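Local coordinates for purine nucleoside phosphorylase (Anopheles gambiae, PDB 2P4S), which catalyses the phosphorolysis of purine (deoxy)ribonucleosides, chiefly inosine and 2'-deoxyinosine, to free base and pentose 1-phosphate in purine salvage, working as a homotrimer, at residues A[141-154]-A[165-177]. Sequence-based numbering, arbitrary orientation.
With DIH (7-[[(3R,4R)-3-(hydroxymethyl)-4-oxidanyl-pyrrolidin-1-ium-1-yl]methyl]-3,5-dihydropyrrolo[3,2-d]pyrimidin-4-one), chain F; PO4 (phosphate ion), chain D.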
ATOM      1  N   PHE A 141       2.679   5.002  26.995  1.00 25.33           N
ATOM      2  CA  PHE A 141       2.188   3.757  26.446  1.00 24.76           C
ATOM      3  C   PHE A 141       0.795   3.902  25.786  1.00 25.10           C
ATOM      4  O   PHE A 141      -0.111   4.541  26.351  1.00 23.90           O
ATOM      5  CB  PHE A 141       2.143   2.695  27.526  1.00 23.31           C
ATOM      6  CG  PHE A 141       2.958   1.477  27.189  1.00 21.80           C
ATOM      7  CD1 PHE A 141       4.323   1.578  27.027  1.00 19.08           C
ATOM      8  CD2 PHE A 141       2.366   0.240  27.054  1.00 20.43           C
ATOM      9  CE1 PHE A 141       5.104   0.449  26.733  1.00 21.68           C
ATOM     10  CE2 PHE A 141       3.151  -0.914  26.733  1.00 20.92           C
ATOM     11  CZ  PHE A 141       4.517  -0.786  26.590  1.00 21.19           C
ATOM     12  N   PRO A 142       0.624   3.283  24.598  1.00 25.09           N
ATOM     13  CA  PRO A 142      -0.706   3.164  24.017  1.00 24.76           C
ATOM     14  C   PRO A 142      -1.546   2.241  24.883  1.00 24.64           C
ATOM     15  O   PRO A 142      -1.028   1.528  25.751  1.00 24.21           O
ATOM     16  CB  PRO A 142      -0.450   2.498  22.648  1.00 25.30           C
ATOM     17  CG  PRO A 142       1.003   2.609  22.385  1.00 25.40           C
ATOM     18  CD  PRO A 142       1.668   2.673  23.745  1.00 25.59           C
ATOM     19  N   VAL A 143      -2.840   2.270  24.671  1.00 24.92           N
ATOM     20  CA  VAL A 143      -3.731   1.355  25.352  1.00 25.18           C
ATOM     21  C   VAL A 143      -4.385   0.415  24.336  1.00 25.08           C
ATOM     22  O   VAL A 143      -4.599   0.781  23.173  1.00 25.51           O
ATOM     23  CB  VAL A 143      -4.785   2.114  26.195  1.00 25.42           C
ATOM     24  CG1 VAL A 143      -4.073   3.016  27.313  1.00 27.88           C
ATOM     25  CG2 VAL A 143      -5.710   2.942  25.315  1.00 24.84           C
ATOM     26  N   SER A 144      -4.716  -0.791  24.786  1.00 25.39           N
ATOM     27  CA  SER A 144      -5.439  -1.789  23.953  1.00 24.84           C
ATOM     28  C   SER A 144      -6.935  -1.506  23.941  1.00 24.55           C
ATOM     29  O   SER A 144      -7.547  -1.486  24.984  1.00 25.75           O
ATOM     30  CB  SER A 144      -5.173  -3.194  24.497  1.00 23.35           C
ATOM     31  OG  SER A 144      -3.814  -3.515  24.323  1.00 21.76           O
ATOM     32  N   THR A 145      -7.536  -1.266  22.779  1.00 25.34           N
ATOM     33  CA  THR A 145      -8.988  -0.937  22.729  1.00 24.61           C
ATOM     34  C   THR A 145      -9.816  -2.141  22.229  1.00 24.34           C
ATOM     35  O   THR A 145     -11.042  -2.093  22.193  1.00 23.88           O
ATOM     36  CB  THR A 145      -9.296   0.333  21.885  1.00 25.32           C
ATOM     37  OG1 THR A 145      -9.033   0.081  20.495  1.00 26.05           O
ATOM     38  CG2 THR A 145      -8.442   1.588  22.336  1.00 24.39           C
ATOM     39  N   VAL A 146      -9.127  -3.231  21.882  1.00 24.16           N
ATOM     40  CA  VAL A 146      -9.751  -4.423  21.281  1.00 22.68           C
ATOM     41  C   VAL A 146     -10.270  -5.414  22.330  1.00 23.77           C
ATOM     42  O   VAL A 146      -9.542  -5.780  23.245  1.00 23.24           O
ATOM     43  CB  VAL A 146      -8.808  -5.055  20.170  1.00 22.37           C
ATOM     44  CG1 VAL A 146      -9.419  -6.294  19.529  1.00 19.70           C
ATOM     45  CG2 VAL A 146      -8.587  -4.014  19.106  1.00 19.55           C
ATOM     46  N   ALA A 147     -11.533  -5.841  22.212  1.00 24.27           N
ATOM     47  CA  ALA A 147     -12.062  -6.843  23.147  1.00 25.98           C
ATOM     48  C   ALA A 147     -11.090  -8.028  23.290  1.00 26.19           C
ATOM     49  O   ALA A 147     -10.572  -8.519  22.286  1.00 27.94           O
ATOM     50  CB  ALA A 147     -13.463  -7.338  22.706  1.00 25.57           C
ATOM     51  N   GLY A 148     -10.847  -8.506  24.513  1.00 26.34           N
ATOM     52  CA  GLY A 148      -9.948  -9.650  24.706  1.00 25.02           C
ATOM     53  C   GLY A 148      -8.478  -9.284  24.762  1.00 25.19           C
ATOM     54  O   GLY A 148      -7.640 -10.142  25.049  1.00 25.70           O
ATOM     55  N   HIS A 149      -8.133  -8.019  24.474  1.00 24.60           N
ATOM     56  CA  HIS A 149      -6.778  -7.519  24.775  1.00 23.29           C
ATOM     57  C   HIS A 149      -6.823  -6.809  26.147  1.00 24.02           C
ATOM     58  O   HIS A 149      -7.253  -5.664  26.252  1.00 22.64           O
ATOM     59  CB  HIS A 149      -6.257  -6.640  23.642  1.00 22.03           C
ATOM     60  CG  HIS A 149      -5.966  -7.409  22.380  1.00 20.37           C
ATOM     61  ND1 HIS A 149      -6.944  -8.071  21.664  1.00 21.58           N
ATOM     62  CD2 HIS A 149      -4.806  -7.671  21.750  1.00 17.09           C
ATOM     63  CE1 HIS A 149      -6.395  -8.721  20.657  1.00 18.50           C
ATOM     64  NE2 HIS A 149      -5.102  -8.478  20.675  1.00 20.24           N
ATOM     65  N   VAL A 150      -6.414  -7.514  27.202  1.00 25.34           N
ATOM     66  CA  VAL A 150      -6.492  -6.960  28.577  1.00 26.23           C
ATOM     67  C   VAL A 150      -5.732  -5.639  28.756  1.00 26.82           C
ATOM     68  O   VAL A 150      -6.266  -4.714  29.377  1.00 27.74           O
ATOM     69  CB  VAL A 150      -6.089  -7.974  29.690  1.00 26.52           C
ATOM     70  CG1 VAL A 150      -6.150  -7.313  31.070  1.00 25.41           C
ATOM     71  CG2 VAL A 150      -7.047  -9.184  29.663  1.00 27.48           C
ATOM     72  N   GLY A 151      -4.518  -5.540  28.218  1.00 26.23           N
ATOM     73  CA  GLY A 151      -3.752  -4.303  28.316  1.00 25.75           C
ATOM     74  C   GLY A 151      -2.859  -4.201  29.543  1.00 26.22           C
ATOM     75  O   GLY A 151      -2.914  -3.190  30.268  1.00 26.30           O
ATOM     76  N   ARG A 152      -2.051  -5.234  29.805  1.00 25.96           N
ATOM     77  CA  ARG A 152      -1.066  -5.223  30.922  1.00 25.79           C
ATOM     78  C   ARG A 152       0.287  -5.774  30.473  1.00 25.24           C
ATOM     79  O   ARG A 152       0.327  -6.728  29.708  1.00 24.71           O
ATOM     80  CB  ARG A 152      -1.522  -6.107  32.079  1.00 26.54           C
ATOM     81  CG  ARG A 152      -2.747  -5.643  32.762  1.00 31.17           C
ATOM     82  CD  ARG A 152      -3.183  -6.676  33.791  1.00 38.52           C
ATOM     83  NE  ARG A 152      -4.480  -6.292  34.340  1.00 43.15           N
ATOM     84  CZ  ARG A 152      -5.415  -7.154  34.735  1.00 47.09           C
ATOM     85  NH1 ARG A 152      -5.210  -8.470  34.655  1.00 46.01           N
ATOM     86  NH2 ARG A 152      -6.572  -6.694  35.199  1.00 48.42           N
ATOM     87  N   LEU A 153       1.372  -5.158  30.948  1.00 24.06           N
ATOM     88  CA  LEU A 153       2.704  -5.682  30.835  1.00 23.46           C
ATOM     89  C   LEU A 153       3.012  -6.534  32.096  1.00 23.94           C
ATOM     90  O   LEU A 153       2.929  -6.038  33.235  1.00 22.97           O
ATOM     91  CB  LEU A 153       3.675  -4.520  30.663  1.00 24.04           C
ATOM     92  CG  LEU A 153       5.084  -4.825  30.184  1.00 23.59           C
ATOM     93  CD1 LEU A 153       5.040  -5.710  28.903  1.00 25.29           C
ATOM     94  CD2 LEU A 153       5.806  -3.536  29.923  1.00 20.85           C
ATOM     95  N   VAL A 154       3.271  -7.826  31.898  1.00 23.18           N
ATOM     96  CA  VAL A 154       3.417  -8.759  33.004  1.00 23.63           C
ATOM     97  C   VAL A 154       4.857  -9.299  33.009  1.00 24.62           C
ATOM     98  O   VAL A 154       5.320  -9.898  32.022  1.00 24.62           O
ATOM     99  CB  VAL A 154       2.385  -9.910  32.956  1.00 23.08           C
ATOM    100  CG1 VAL A 154       2.335 -10.642  34.247  1.00 23.75           C
ATOM    101  CG2 VAL A 154       1.010  -9.382  32.721  1.00 23.38           C
ATOM    102  N   CYS A 165       5.771 -10.123  29.307  1.00 28.83           N
ATOM    103  CA  CYS A 165       4.652 -10.531  28.532  1.00 28.45           C
ATOM    104  C   CYS A 165       3.633  -9.389  28.268  1.00 26.83           C
ATOM    105  O   CYS A 165       3.088  -8.774  29.213  1.00 26.95           O
ATOM    106  CB  CYS A 165       4.066 -11.723  29.259  1.00 29.78           C
ATOM    107  SG  CYS A 165       2.779 -12.437  28.368  1.00 38.77           S
ATOM    108  N   MET A 166       3.452  -9.037  26.988  1.00 24.63           N
ATOM    109  CA  MET A 166       2.377  -8.142  26.567  1.00 24.21           C
ATOM    110  C   MET A 166       1.068  -8.873  26.515  1.00 22.72           C
ATOM    111  O   MET A 166       0.785  -9.617  25.572  1.00 22.77           O
ATOM    112  CB  MET A 166       2.650  -7.505  25.222  1.00 23.05           C
ATOM    113  CG  MET A 166       3.515  -6.277  25.305  1.00 23.95           C
ATOM    114  SD  MET A 166       3.836  -5.637  23.647  1.00 28.66           S
ATOM    115  CE  MET A 166       2.316  -4.758  23.219  1.00 24.74           C
ATOM    116  N   GLN A 167       0.270  -8.686  27.549  1.00 22.18           N
ATOM    117  CA  GLN A 167      -1.050  -9.267  27.577  1.00 22.51           C
ATOM    118  C   GLN A 167      -2.017  -8.334  26.864  1.00 22.88           C
ATOM    119  O   GLN A 167      -2.619  -7.418  27.482  1.00 22.80           O
ATOM    120  CB  GLN A 167      -1.493  -9.511  29.007  1.00 22.52           C
ATOM    121  CG  GLN A 167      -2.751 -10.354  29.075  1.00 25.62           C
ATOM    122  CD  GLN A 167      -3.233 -10.534  30.507  1.00 29.05           C
ATOM    123  OE1 GLN A 167      -2.859  -9.765  31.391  1.00 26.98           O
ATOM    124  NE2 GLN A 167      -4.069 -11.540  30.733  1.00 28.49           N
ATOM    125  N   GLY A 168      -2.195  -8.586  25.562  1.00 22.02           N
ATOM    126  CA  GLY A 168      -2.882  -7.646  24.677  1.00 20.54           C
ATOM    127  C   GLY A 168      -1.894  -6.823  23.892  1.00 19.16           C
ATOM    128  O   GLY A 168      -0.817  -6.493  24.394  1.00 19.70           O
ATOM    129  N   ARG A 169      -2.253  -6.459  22.663  1.00 18.52           N
ATOM    130  CA  ARG A 169      -1.373  -5.637  21.830  1.00 16.59           C
ATOM    131  C   ARG A 169      -2.133  -4.472  21.164  1.00 17.24           C
ATOM    132  O   ARG A 169      -3.311  -4.235  21.474  1.00 16.55           O
ATOM    133  CB  ARG A 169      -0.628  -6.501  20.781  1.00 16.27           C
ATOM    134  CG  ARG A 169      -1.541  -7.149  19.725  1.00 14.55           C
ATOM    135  CD  ARG A 169      -0.964  -7.154  18.295  1.00 15.29           C
ATOM    136  NE  ARG A 169       0.240  -7.970  18.119  1.00 14.38           N
ATOM    137  CZ  ARG A 169       0.264  -9.299  18.193  1.00 14.29           C
ATOM    138  NH1 ARG A 169      -0.862  -9.989  18.406  1.00  7.29           N
ATOM    139  NH2 ARG A 169       1.421  -9.943  18.031  1.00 15.64           N
ATOM    140  N   PHE A 170      -1.420  -3.760  20.273  1.00 17.15           N
ATOM    141  CA  PHE A 170      -1.858  -2.549  19.547  1.00 17.70           C
ATOM    142  C   PHE A 170      -1.876  -2.830  18.050  1.00 17.56           C
ATOM    143  O   PHE A 170      -0.926  -3.429  17.514  1.00 17.93           O
ATOM    144  CB  PHE A 170      -0.882  -1.362  19.807  1.00 16.81           C
ATOM    145  CG  PHE A 170      -0.514  -1.214  21.255  1.00 18.61           C
ATOM    146  CD1 PHE A 170      -1.521  -1.170  22.242  1.00 16.81           C
ATOM    147  CD2 PHE A 170       0.821  -1.201  21.661  1.00 17.51           C
ATOM    148  CE1 PHE A 170      -1.182  -1.068  23.593  1.00 18.64           C
ATOM    149  CE2 PHE A 170       1.143  -1.090  23.041  1.00 16.04           C
ATOM    150  CZ  PHE A 170       0.155  -1.028  23.984  1.00 16.19           C
ATOM    151  N   HIS A 171      -2.921  -2.357  17.380  1.00 16.50           N
ATOM    152  CA  HIS A 171      -3.121  -2.655  15.968  1.00 16.08           C
ATOM    153  C   HIS A 171      -3.265  -1.368  15.216  1.00 16.32           C
ATOM    154  O   HIS A 171      -3.789  -0.388  15.748  1.00 15.43           O
ATOM    155  CB  HIS A 171      -4.381  -3.480  15.752  1.00 14.99           C
ATOM    156  CG  HIS A 171      -4.554  -4.610  16.726  1.00 16.04           C
ATOM    157  ND1 HIS A 171      -4.256  -5.920  16.404  1.00 17.32           N
ATOM    158  CD2 HIS A 171      -5.061  -4.642  17.986  1.00 16.16           C
ATOM    159  CE1 HIS A 171      -4.539  -6.709  17.428  1.00 14.18           C
ATOM    160  NE2 HIS A 171      -5.039  -5.957  18.400  1.00 20.99           N
ATOM    161  N   HIS A 172      -2.823  -1.405  13.966  1.00 16.03           N
ATOM    162  CA  HIS A 172      -2.858  -0.264  13.071  1.00 17.08           C
ATOM    163  C   HIS A 172      -4.272   0.270  12.812  1.00 16.58           C
ATOM    164  O   HIS A 172      -4.458   1.481  12.710  1.00 16.94           O
ATOM    165  CB  HIS A 172      -2.149  -0.650  11.766  1.00 17.13           C
ATOM    166  CG  HIS A 172      -1.780   0.510  10.895  1.00 19.41           C
ATOM    167  ND1 HIS A 172      -1.117   1.630  11.367  1.00 19.87           N
ATOM    168  CD2 HIS A 172      -1.939   0.704   9.566  1.00 17.95           C
ATOM    169  CE1 HIS A 172      -0.896   2.466  10.368  1.00 18.26           C
ATOM    170  NE2 HIS A 172      -1.367   1.918   9.263  1.00 19.77           N
ATOM    171  N   TYR A 173      -5.251  -0.628  12.699  1.00 16.47           N
ATOM    172  CA  TYR A 173      -6.681  -0.254  12.543  1.00 17.47           C
ATOM    173  C   TYR A 173      -7.275   0.521  13.758  1.00 18.61           C
ATOM    174  O   TYR A 173      -8.384   1.107  13.668  1.00 17.20           O
ATOM    175  CB  TYR A 173      -7.559  -1.477  12.198  1.00 16.42           C
ATOM    176  CG  TYR A 173      -7.586  -2.542  13.274  1.00 18.28           C
ATOM    177  CD1 TYR A 173      -8.266  -2.330  14.507  1.00 16.70           C
ATOM    178  CD2 TYR A 173      -6.991  -3.795  13.062  1.00 16.37           C
ATOM    179  CE1 TYR A 173      -8.289  -3.318  15.511  1.00 13.76           C
ATOM    180  CE2 TYR A 173      -7.011  -4.768  14.065  1.00 14.66           C
ATOM    181  CZ  TYR A 173      -7.674  -4.527  15.283  1.00 16.69           C
ATOM    182  OH  TYR A 173      -7.681  -5.510  16.281  1.00 15.48           O
ATOM    183  N   GLU A 174      -6.548   0.517  14.883  1.00 18.89           N
ATOM    184  CA  GLU A 174      -6.922   1.355  16.037  1.00 19.45           C
ATOM    185  C   GLU A 174      -6.531   2.803  15.780  1.00 19.42           C
ATOM    186  O   GLU A 174      -6.924   3.672  16.498  1.00 20.29           O
ATOM    187  CB  GLU A 174      -6.324   0.839  17.352  1.00 16.91           C
ATOM    188  CG  GLU A 174      -6.867  -0.542  17.801  1.00 20.30           C
ATOM    189  CD  GLU A 174      -6.142  -1.139  19.058  1.00 21.30           C
ATOM    190  OE1 GLU A 174      -6.499  -0.762  20.194  1.00 22.52           O
ATOM    191  OE2 GLU A 174      -5.218  -1.977  18.925  1.00 19.82           O
ATOM    192  N   GLY A 175      -5.762   3.072  14.737  1.00 20.06           N
ATOM    193  CA  GLY A 175      -5.302   4.421  14.531  1.00 20.04           C
ATOM    194  C   GLY A 175      -3.866   4.653  14.955  1.00 20.52           C
ATOM    195  O   GLY A 175      -3.373   5.742  14.779  1.00 19.83           O
ATOM    196  N   TYR A 176      -3.188   3.616  15.466  1.00 20.05           N
ATOM    197  CA  TYR A 176      -1.754   3.703  15.823  1.00 19.56           C
ATOM    198  C   TYR A 176      -0.849   3.484  14.624  1.00 18.36           C
ATOM    199  O   TYR A 176      -0.992   2.469  13.926  1.00 17.65           O
ATOM    200  CB  TYR A 176      -1.370   2.692  16.912  1.00 19.93           C
ATOM    201  CG  TYR A 176      -2.216   2.755  18.168  1.00 23.31           C
ATOM    202  CD1 TYR A 176      -2.479   3.988  18.822  1.00 24.21           C
ATOM    203  CD2 TYR A 176      -2.775   1.586  18.702  1.00 22.08           C
ATOM    204  CE1 TYR A 176      -3.277   4.025  19.996  1.00 24.34           C
ATOM    205  CE2 TYR A 176      -3.535   1.605  19.851  1.00 21.79           C
ATOM    206  CZ  TYR A 176      -3.778   2.827  20.503  1.00 24.67           C
ATOM    207  OH  TYR A 176      -4.551   2.821  21.646  1.00 24.68           O
ATOM    208  N   PRO A 177       0.084   4.426  14.371  1.00 17.33           N
ATOM    209  CA  PRO A 177       1.138   4.209  13.350  1.00 17.21           C
ATOM    210  C   PRO A 177       1.910   2.911  13.674  1.00 17.02           C
ATOM    211  O   PRO A 177       1.942   2.506  14.823  1.00 16.91           O
ATOM    212  CB  PRO A 177       2.069   5.434  13.501  1.00 17.42           C
ATOM    213  CG  PRO A 177       1.171   6.524  14.235  1.00 17.97           C
ATOM    214  CD  PRO A 177       0.152   5.752  15.032  1.00 17.45           C
TER
HETATM  215  O5' DIH F 401     -11.152 -10.656  15.187  1.00 18.22           O
HETATM  216  C5' DIH F 401     -10.417  -9.555  14.616  1.00 18.39           C
HETATM  217  C4' DIH F 401      -9.049  -9.576  15.252  1.00 18.57           C
HETATM  218  C6' DIH F 401      -8.376 -10.959  15.103  1.00 16.89           C
HETATM  219  C3' DIH F 401      -8.147  -8.565  14.578  1.00 16.77           C
HETATM  220  O3' DIH F 401      -7.256  -8.038  15.563  1.00 15.14           O
HETATM  221  C2' DIH F 401      -7.329  -9.400  13.611  1.00 14.53           C
HETATM  222  N1' DIH F 401      -7.101 -10.658  14.390  1.00 16.27           N
HETATM  223  C10 DIH F 401      -6.509 -11.695  13.531  1.00 13.21           C
HETATM  224  C9  DIH F 401      -7.413 -12.453  12.583  1.00 13.77           C
HETATM  225  C8  DIH F 401      -8.125 -13.641  12.900  1.00 13.76           C
HETATM  226  N7  DIH F 401      -8.800 -14.047  11.789  1.00 14.43           N
HETATM  227  C5  DIH F 401      -8.562 -13.182  10.769  1.00 12.86           C
HETATM  228  C6  DIH F 401      -8.958 -13.127   9.333  1.00 14.19           C
HETATM  229  O6  DIH F 401      -9.741 -14.016   8.800  1.00 15.95           O
HETATM  230  N1  DIH F 401      -8.459 -12.086   8.633  1.00 13.84           N
HETATM  231  C2  DIH F 401      -7.643 -11.128   9.169  1.00 14.24           C
HETATM  232  N3  DIH F 401      -7.238 -11.164  10.448  1.00 13.24           N
HETATM  233  C4  DIH F 401      -7.691 -12.189  11.246  1.00 13.35           C
HETATM  234  P   PO4 D 503      -4.130 -10.308  16.742  1.00 17.31           P
HETATM  235  O1  PO4 D 503      -4.057 -11.704  17.273  1.00 17.23           O
HETATM  236  O2  PO4 D 503      -3.611  -9.362  17.826  1.00 17.48           O
HETATM  237  O3  PO4 D 503      -3.299 -10.087  15.533  1.00 16.91           O
HETATM  238  O4  PO4 D 503      -5.562 -10.026  16.396  1.00 16.98           O
HETATM  239  O   HOH W   1      -9.195   2.770  18.627  1.00 26.55           O
HETATM  240  O   HOH W   2      -6.080  -3.564  21.281  1.00 22.64           O
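Pro142 packs into the corner made by two aromatic rings: its CB sits 3.6 Å from the centroid of the Phe170 ring, 6° off the normal, and also over one face of Tyr176, a double CH-pi contact. The Tyr176 hydroxyl donates to Val143 O in the carbonyl plane, on a lone pair, with OH and O 2.5 Å apart. Glu174 OE1 takes two bonds from one residue, Thr145 N at 2.8 Å and Thr145 OG1 at 2.7 Å, both from the same face of the carboxylate. With OG1 between backbone N and carbonyl carbon (chi1 68°), the threonine can present both donors together. Ser144 OG reaches Arg169 O at 3.0 Å, from well above the carbonyl plane.

Toward the hairpin of strands 152-158 and 161-167, Gln167 O accepts from Gly151 N at 2.8 Å and from Arg152 N at 3.2 Å, which defines a G1 beta bulge. Next to the phosphate, the edge of His171 points at the face of His149, planes at 77°, in an offset edge-to-face pair.

Both histidines belong to the phosphate site, His149 NE2 through a weak bond. Arg169 NH1 donates to the same phosphate oxygen, whose modelled position is less certain; Arg169 NE forms a salt bridge with Glu309. Tyr173 OH bonds O3' of the inhibitor at 2.7 Å. Polar bonds thus fix loops that place phosphate-binding side chains beside a tyrosine holding the ribose-mimicking pyrrolidine, consistent with bringing phosphate and nucleoside together.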